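Local atomic coordinates of GAF domain/HD domain protein (Geobacter sulfurreducens, PDB entry 3EEA), a protein that is of unknown function, though its family is generally assigned phosphatase activity, and combines a GAF domain, the part modelled here, with an HD domain. Residues Met78-Thr88 against Cys108-Gln119. Numbering follows the deposited sequence.
Sequences MLRKRQHLMLT and CVLAVPMVVRTQ
L85 and L87 pair with A111 and V109 through four backbone hydrogen bonds, adding the short strand 85-87 antiparallel to the strand that ends at V116. The bond from A111 N to L85 O is 2.8 Å long and nearly straight at 170°. Between these two pairs, M86 sits opposite L110 at a non-hydrogen-bonded position. Its CG lies anti to the backbone N (chi1 -179°) and the chain stays extended as far as SD, which meets C108 SG at 3.8 Å. H84 is on this same side, with CD2 of its ring 3.8 Å from L110 CD1.

The strand pairing ends at L85 and A111; further along, P113 has no N-H to give to Q83 O. Its ring packs instead against the loop backbone at Q83 and H84: CD is 3.6 Å from Q83 O, while M78 slides past in the opposite direction, CG 3.9 Å from P113 CD. M78 SD also reaches A111 CB at 4.1 Å. With an alanine in place of M78, CG and SD would be gone, and P113 and A111 would probably lose the packing that holds the helix end to the strand.

R82, with positive phi just after the helix, reaches the far turn. Its NE, at 2.7 Å, and its NH2, at 3.0 Å, both donate to T118 O, a side-on grip on one carbonyl of the type II' turn 116-119. NH1 bonds to R80 O, also near the guanidinium plane, which helps fix the group's rotation.

Strand 85-87 is an outermost strand, within this chain, of the antiparallel GAF sheet, with strand 119-129 bonded along the other side of 107-116. L85 and L87 pack on L74 of helix 73-81; on the other face H84 touches T140 and R144 of helix 137-158.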
ATOM      1  N   MET A  78     -20.053 -13.003  -4.060  1.00 21.45           N
ATOM      2  CA  MET A  78     -18.698 -12.397  -4.142  1.00 21.09           C
ATOM      3  C   MET A  78     -17.765 -13.345  -4.911  1.00 21.53           C
ATOM      4  O   MET A  78     -17.009 -12.928  -5.797  1.00 20.07           O
ATOM      5  CB  MET A  78     -18.131 -12.166  -2.716  1.00 21.16           C
ATOM      6  CG  MET A  78     -16.821 -11.366  -2.640  1.00 22.58           C
ATOM      7  SD  MET A  78     -15.905 -11.550  -1.045  1.00 17.77           S
ATOM      8  CE  MET A  78     -15.328 -13.262  -1.205  1.00 22.48           C
ATOM      9  N   LEU A  79     -17.754 -14.613  -4.511  1.00 22.52           N
ATOM     10  CA  LEU A  79     -16.901 -15.619  -5.114  1.00 23.87           C
ATOM     11  C   LEU A  79     -17.167 -15.872  -6.617  1.00 25.70           C
ATOM     12  O   LEU A  79     -16.212 -15.905  -7.433  1.00 27.47           O
ATOM     13  CB  LEU A  79     -17.039 -16.915  -4.344  1.00 25.35           C
ATOM     14  CG  LEU A  79     -16.193 -18.110  -4.737  1.00 25.65           C
ATOM     15  CD1 LEU A  79     -14.746 -17.796  -4.325  1.00 25.98           C
ATOM     16  CD2 LEU A  79     -16.688 -19.448  -4.042  1.00 27.23           C
ATOM     17  N   ARG A  80     -18.446 -16.021  -6.979  1.00 24.59           N
ATOM     18  CA  ARG A  80     -18.835 -16.293  -8.352  1.00 24.92           C
ATOM     19  C   ARG A  80     -18.479 -15.123  -9.288  1.00 24.41           C
ATOM     20  O   ARG A  80     -17.965 -15.335 -10.401  1.00 24.27           O
ATOM     21  CB  ARG A  80     -20.345 -16.544  -8.437  1.00 25.09           C
ATOM     22  CG  ARG A  80     -20.806 -17.846  -7.891  1.00 26.74           C
ATOM     23  CD  ARG A  80     -20.736 -18.893  -8.958  1.00 28.58           C
ATOM     24  NE  ARG A  80     -21.243 -20.186  -8.527  1.00 30.35           N
ATOM     25  CZ  ARG A  80     -20.524 -21.182  -8.040  1.00 31.92           C
ATOM     26  NH1 ARG A  80     -19.219 -21.052  -7.827  1.00 36.58           N
ATOM     27  NH2 ARG A  80     -21.136 -22.321  -7.725  1.00 33.62           N
ATOM     28  N   LYS A  81     -18.735 -13.902  -8.829  1.00 23.97           N
ATOM     29  CA  LYS A  81     -18.518 -12.707  -9.639  1.00 24.37           C
ATOM     30  C   LYS A  81     -17.093 -12.198  -9.514  1.00 24.17           C
ATOM     31  O   LYS A  81     -16.672 -11.389 -10.314  1.00 24.77           O
ATOM     32  CB  LYS A  81     -19.431 -11.565  -9.185  1.00 25.71           C
ATOM     33  CG  LYS A  81     -20.898 -11.750  -9.463  1.00 30.82           C
ATOM     34  CD  LYS A  81     -21.718 -10.790  -8.556  1.00 34.60           C
ATOM     35  CE  LYS A  81     -23.215 -10.715  -8.932  1.00 38.33           C
ATOM     36  NZ  LYS A  81     -23.811 -12.041  -9.210  1.00 41.74           N
ATOM     37  N   ARG A  82     -16.350 -12.629  -8.483  1.00 23.16           N
ATOM     38  CA  ARG A  82     -15.001 -12.108  -8.223  1.00 23.72           C
ATOM     39  C   ARG A  82     -15.045 -10.608  -8.061  1.00 21.39           C
ATOM     40  O   ARG A  82     -14.158  -9.943  -8.590  1.00 22.30           O
ATOM     41  CB  ARG A  82     -14.036 -12.313  -9.401  1.00 24.77           C
ATOM     42  CG  ARG A  82     -13.349 -13.545  -9.434  1.00 30.64           C
ATOM     43  CD  ARG A  82     -14.239 -14.580  -9.908  1.00 33.12           C
ATOM     44  NE  ARG A  82     -13.420 -15.585 -10.547  1.00 40.48           N
ATOM     45  CZ  ARG A  82     -13.904 -16.652 -11.156  1.00 41.77           C
ATOM     46  NH1 ARG A  82     -15.206 -16.874 -11.197  1.00 45.16           N
ATOM     47  NH2 ARG A  82     -13.073 -17.494 -11.725  1.00 43.08           N
ATOM     48  N   GLN A  83     -16.066 -10.080  -7.388  1.00 20.27           N
ATOM     49  CA  GLN A  83     -16.178  -8.663  -7.165  1.00 21.03           C
ATOM     50  C   GLN A  83     -16.586  -8.311  -5.744  1.00 18.92           C
ATOM     51  O   GLN A  83     -17.128  -9.139  -5.022  1.00 19.08           O
ATOM     52  CB  GLN A  83     -17.198  -8.045  -8.117  1.00 23.04           C
ATOM     53  CG  GLN A  83     -16.815  -8.289  -9.586  1.00 26.54           C
ATOM     54  CD  GLN A  83     -17.851  -7.812 -10.549  1.00 32.26           C
ATOM     55  OE1 GLN A  83     -18.802  -7.129 -10.155  1.00 38.32           O
ATOM     56  NE2 GLN A  83     -17.666  -8.143 -11.830  1.00 31.24           N
ATOM     57  N   HIS A  84     -16.272  -7.081  -5.359  1.00 18.19           N
ATOM     58  CA  HIS A  84     -16.616  -6.579  -4.044  1.00 17.22           C
ATOM     59  C   HIS A  84     -18.102  -6.339  -3.910  1.00 18.72           C
ATOM     60  O   HIS A  84     -18.789  -6.065  -4.924  1.00 16.17           O
ATOM     61  CB  HIS A  84     -15.862  -5.306  -3.705  1.00 17.92           C
ATOM     62  CG  HIS A  84     -16.420  -4.047  -4.300  1.00 18.01           C
ATOM     63  ND1 HIS A  84     -16.211  -3.672  -5.612  1.00 20.62           N
ATOM     64  CD2 HIS A  84     -17.180  -3.066  -3.743  1.00 21.37           C
ATOM     65  CE1 HIS A  84     -16.797  -2.502  -5.824  1.00 21.45           C
ATOM     66  NE2 HIS A  84     -17.401  -2.125  -4.712  1.00 22.04           N
ATOM     67  N   LEU A  85     -18.591  -6.451  -2.672  1.00 18.12           N
ATOM     68  CA  LEU A  85     -20.003  -6.161  -2.358  1.00 20.82           C
ATOM     69  C   LEU A  85     -20.030  -5.368  -1.054  1.00 20.92           C
ATOM     70  O   LEU A  85     -19.154  -5.545  -0.222  1.00 20.47           O
ATOM     71  CB  LEU A  85     -20.790  -7.474  -2.206  1.00 20.41           C
ATOM     72  CG  LEU A  85     -20.881  -8.267  -3.504  1.00 22.69           C
ATOM     73  CD1 LEU A  85     -21.450  -9.700  -3.309  1.00 28.80           C
ATOM     74  CD2 LEU A  85     -21.696  -7.456  -4.565  1.00 26.50           C
ATOM     75  N   MET A  86     -21.012  -4.486  -0.878  1.00 21.99           N
ATOM     76  CA  MET A  86     -21.188  -3.783   0.410  1.00 23.33           C
ATOM     77  C   MET A  86     -22.615  -3.949   0.934  1.00 24.76           C
ATOM     78  O   MET A  86     -23.560  -3.761   0.180  1.00 26.41           O
ATOM     79  CB  MET A  86     -20.868  -2.296   0.251  1.00 23.77           C
ATOM     80  CG  MET A  86     -20.987  -1.447   1.569  1.00 25.04           C
ATOM     81  SD  MET A  86     -20.342   0.235   1.373  1.00 24.30           S
ATOM     82  CE  MET A  86     -21.655   0.971   0.328  1.00 26.99           C
ATOM     83  N   LEU A  87     -22.763  -4.298   2.208  1.00 24.70           N
ATOM     84  CA  LEU A  87     -24.067  -4.307   2.851  1.00 25.85           C
ATOM     85  C   LEU A  87     -24.167  -3.147   3.788  1.00 26.64           C
ATOM     86  O   LEU A  87     -23.397  -3.072   4.758  1.00 24.69           O
ATOM     87  CB  LEU A  87     -24.248  -5.570   3.659  1.00 26.04           C
ATOM     88  CG  LEU A  87     -24.466  -6.831   2.876  1.00 27.84           C
ATOM     89  CD1 LEU A  87     -24.641  -7.966   3.852  1.00 26.42           C
ATOM     90  CD2 LEU A  87     -25.703  -6.689   1.942  1.00 29.53           C
ATOM     91  N   THR A  88     -25.120  -2.255   3.519  1.00 27.81           N
ATOM     92  CA  THR A  88     -25.297  -1.094   4.367  1.00 29.67           C
ATOM     93  C   THR A  88     -26.321  -1.354   5.473  1.00 31.47           C
ATOM     94  O   THR A  88     -26.420  -0.557   6.392  1.00 31.95           O
ATOM     95  CB  THR A  88     -25.653   0.179   3.551  1.00 29.88           C
ATOM     96  OG1 THR A  88     -26.880  -0.022   2.865  1.00 29.93           O
ATOM     97  CG2 THR A  88     -24.530   0.499   2.535  1.00 29.80           C
ATOM     98  N   CYS A 108     -22.013  -1.276   8.720  1.00 21.90           N
ATOM     99  CA  CYS A 108     -21.919  -1.228   7.273  1.00 21.51           C
ATOM    100  C   CYS A 108     -20.736  -2.173   6.965  1.00 20.43           C
ATOM    101  O   CYS A 108     -19.672  -1.992   7.567  1.00 18.87           O
ATOM    102  CB  CYS A 108     -21.595   0.209   6.833  1.00 21.43           C
ATOM    103  SG  CYS A 108     -21.143   0.305   5.078  1.00 26.82           S
ATOM    104  N   VAL A 109     -20.912  -3.160   6.076  1.00 19.57           N
ATOM    105  CA  VAL A 109     -19.828  -4.156   5.805  1.00 18.91           C
ATOM    106  C   VAL A 109     -19.442  -4.209   4.338  1.00 18.30           C
ATOM    107  O   VAL A 109     -20.284  -4.356   3.452  1.00 18.97           O
ATOM    108  CB  VAL A 109     -20.140  -5.565   6.327  1.00 19.16           C
ATOM    109  CG1 VAL A 109     -18.948  -6.524   6.006  1.00 20.27           C
ATOM    110  CG2 VAL A 109     -20.497  -5.537   7.847  1.00 21.38           C
ATOM    111  N   LEU A 110     -18.153  -3.988   4.095  1.00 17.98           N
ATOM    112  CA  LEU A 110     -17.605  -4.063   2.788  1.00 16.80           C
ATOM    113  C   LEU A 110     -16.833  -5.385   2.667  1.00 16.88           C
ATOM    114  O   LEU A 110     -15.969  -5.668   3.496  1.00 18.43           O
ATOM    115  CB  LEU A 110     -16.698  -2.885   2.537  1.00 18.31           C
ATOM    116  CG  LEU A 110     -15.907  -2.873   1.258  1.00 18.69           C
ATOM    117  CD1 LEU A 110     -16.812  -2.637   0.039  1.00 18.48           C
ATOM    118  CD2 LEU A 110     -14.798  -1.794   1.341  1.00 21.67           C
ATOM    119  N   ALA A 111     -17.156  -6.160   1.644  1.00 16.00           N
ATOM    120  CA  ALA A 111     -16.524  -7.469   1.363  1.00 15.71           C
ATOM    121  C   ALA A 111     -15.700  -7.359   0.076  1.00 15.69           C
ATOM    122  O   ALA A 111     -16.261  -7.158  -1.003  1.00 18.33           O
ATOM    123  CB  ALA A 111     -17.613  -8.510   1.197  1.00 16.08           C
ATOM    124  N   VAL A 112     -14.388  -7.481   0.186  1.00 14.58           N
ATOM    125  CA  VAL A 112     -13.485  -7.327  -0.938  1.00 15.81           C
ATOM    126  C   VAL A 112     -12.726  -8.641  -1.170  1.00 16.61           C
ATOM    127  O   VAL A 112     -11.924  -9.088  -0.319  1.00 17.58           O
ATOM    128  CB  VAL A 112     -12.497  -6.186  -0.743  1.00 16.52           C
ATOM    129  CG1 VAL A 112     -11.586  -6.071  -1.965  1.00 16.49           C
ATOM    130  CG2 VAL A 112     -13.250  -4.860  -0.504  1.00 18.16           C
ATOM    131  N   PRO A 113     -12.952  -9.263  -2.342  1.00 17.06           N
ATOM    132  CA  PRO A 113     -12.262 -10.532  -2.587  1.00 16.96           C
ATOM    133  C   PRO A 113     -10.813 -10.263  -2.871  1.00 16.38           C
ATOM    134  O   PRO A 113     -10.498  -9.219  -3.458  1.00 15.99           O
ATOM    135  CB  PRO A 113     -12.923 -11.098  -3.845  1.00 16.09           C
ATOM    136  CG  PRO A 113     -13.584  -9.975  -4.496  1.00 19.65           C
ATOM    137  CD  PRO A 113     -13.925  -8.933  -3.401  1.00 16.92           C
ATOM    138  N   MET A 114      -9.946 -11.165  -2.423  1.00 16.58           N
ATOM    139  CA  MET A 114      -8.508 -11.136  -2.813  1.00 17.01           C
ATOM    140  C   MET A 114      -8.422 -11.911  -4.126  1.00 17.38           C
ATOM    141  O   MET A 114      -8.602 -13.128  -4.162  1.00 17.10           O
ATOM    142  CB  MET A 114      -7.636 -11.770  -1.728  1.00 16.65           C
ATOM    143  CG  MET A 114      -7.727 -11.124  -0.352  1.00 19.04           C
ATOM    144  SD  MET A 114      -6.707 -11.991   0.952  1.00 16.78           S
ATOM    145  CE  MET A 114      -5.247 -12.234  -0.003  1.00 23.35           C
ATOM    146  N   VAL A 115      -8.212 -11.191  -5.222  1.00 17.28           N
ATOM    147  CA  VAL A 115      -8.230 -11.771  -6.541  1.00 18.62           C
ATOM    148  C   VAL A 115      -6.846 -11.603  -7.195  1.00 19.90           C
ATOM    149  O   VAL A 115      -6.221 -10.500  -7.166  1.00 18.46           O
ATOM    150  CB  VAL A 115      -9.250 -11.033  -7.419  1.00 19.05           C
ATOM    151  CG1 VAL A 115      -9.223 -11.571  -8.839  1.00 19.49           C
ATOM    152  CG2 VAL A 115     -10.640 -11.120  -6.825  1.00 20.25           C
ATOM    153  N   VAL A 116      -6.365 -12.702  -7.731  1.00 19.69           N
ATOM    154  CA  VAL A 116      -5.142 -12.717  -8.509  1.00 22.55           C
ATOM    155  C   VAL A 116      -5.467 -13.350  -9.823  1.00 24.47           C
ATOM    156  O   VAL A 116      -5.869 -14.550  -9.896  1.00 24.50           O
ATOM    157  CB  VAL A 116      -4.030 -13.496  -7.792  1.00 24.04           C
ATOM    158  CG1 VAL A 116      -2.732 -13.554  -8.635  1.00 24.84           C
ATOM    159  CG2 VAL A 116      -3.757 -12.797  -6.516  1.00 21.93           C
ATOM    160  N   ARG A 117      -5.352 -12.486 -10.832  1.00 25.36           N
ATOM    161  CA  ARG A 117      -5.771 -12.746 -12.184  1.00 27.54           C
ATOM    162  C   ARG A 117      -7.242 -13.094 -12.103  1.00 26.50           C
ATOM    163  O   ARG A 117      -8.032 -12.221 -11.686  1.00 28.40           O
ATOM    164  CB  ARG A 117      -4.859 -13.786 -12.830  1.00 28.02           C
ATOM    165  CG  ARG A 117      -3.599 -13.061 -13.309  1.00 32.89           C
ATOM    166  CD  ARG A 117      -2.402 -13.944 -13.527  1.00 39.18           C
ATOM    167  NE  ARG A 117      -1.340 -13.113 -14.105  1.00 45.06           N
ATOM    168  CZ  ARG A 117      -0.037 -13.384 -14.060  1.00 49.36           C
ATOM    169  NH1 ARG A 117       0.411 -14.485 -13.462  1.00 51.30           N
ATOM    170  NH2 ARG A 117       0.823 -12.542 -14.623  1.00 49.92           N
ATOM    171  N   THR A 118      -7.617 -14.331 -12.392  1.00 24.34           N
ATOM    172  CA  THR A 118      -9.056 -14.647 -12.409  1.00 25.34           C
ATOM    173  C   THR A 118      -9.561 -15.365 -11.161  1.00 25.33           C
ATOM    174  O   THR A 118     -10.754 -15.708 -11.092  1.00 26.24           O
ATOM    175  CB  THR A 118      -9.370 -15.572 -13.606  1.00 24.45           C
ATOM    176  OG1 THR A 118      -8.766 -16.847 -13.377  1.00 27.75           O
ATOM    177  CG2 THR A 118      -8.837 -14.971 -14.910  1.00 25.54           C
ATOM    178  N   GLN A 119      -8.647 -15.653 -10.229  1.00 24.36           N
ATOM    179  CA  GLN A 119      -8.900 -16.524  -9.099  1.00 25.00           C
ATOM    180  C   GLN A 119      -9.058 -15.776  -7.758  1.00 23.61           C
ATOM    181  O   GLN A 119      -8.305 -14.858  -7.480  1.00 23.46           O
ATOM    182  CB  GLN A 119      -7.731 -17.481  -8.981  1.00 26.27           C
ATOM    183  CG  GLN A 119      -7.630 -18.404 -10.209  1.00 31.27           C
ATOM    184  CD  GLN A 119      -8.886 -19.248 -10.366  1.00 37.36           C
ATOM    185  OE1 GLN A 119      -9.720 -19.019 -11.268  1.00 42.42           O
ATOM    186  NE2 GLN A 119      -9.051 -20.216  -9.467  1.00 41.05           N
TER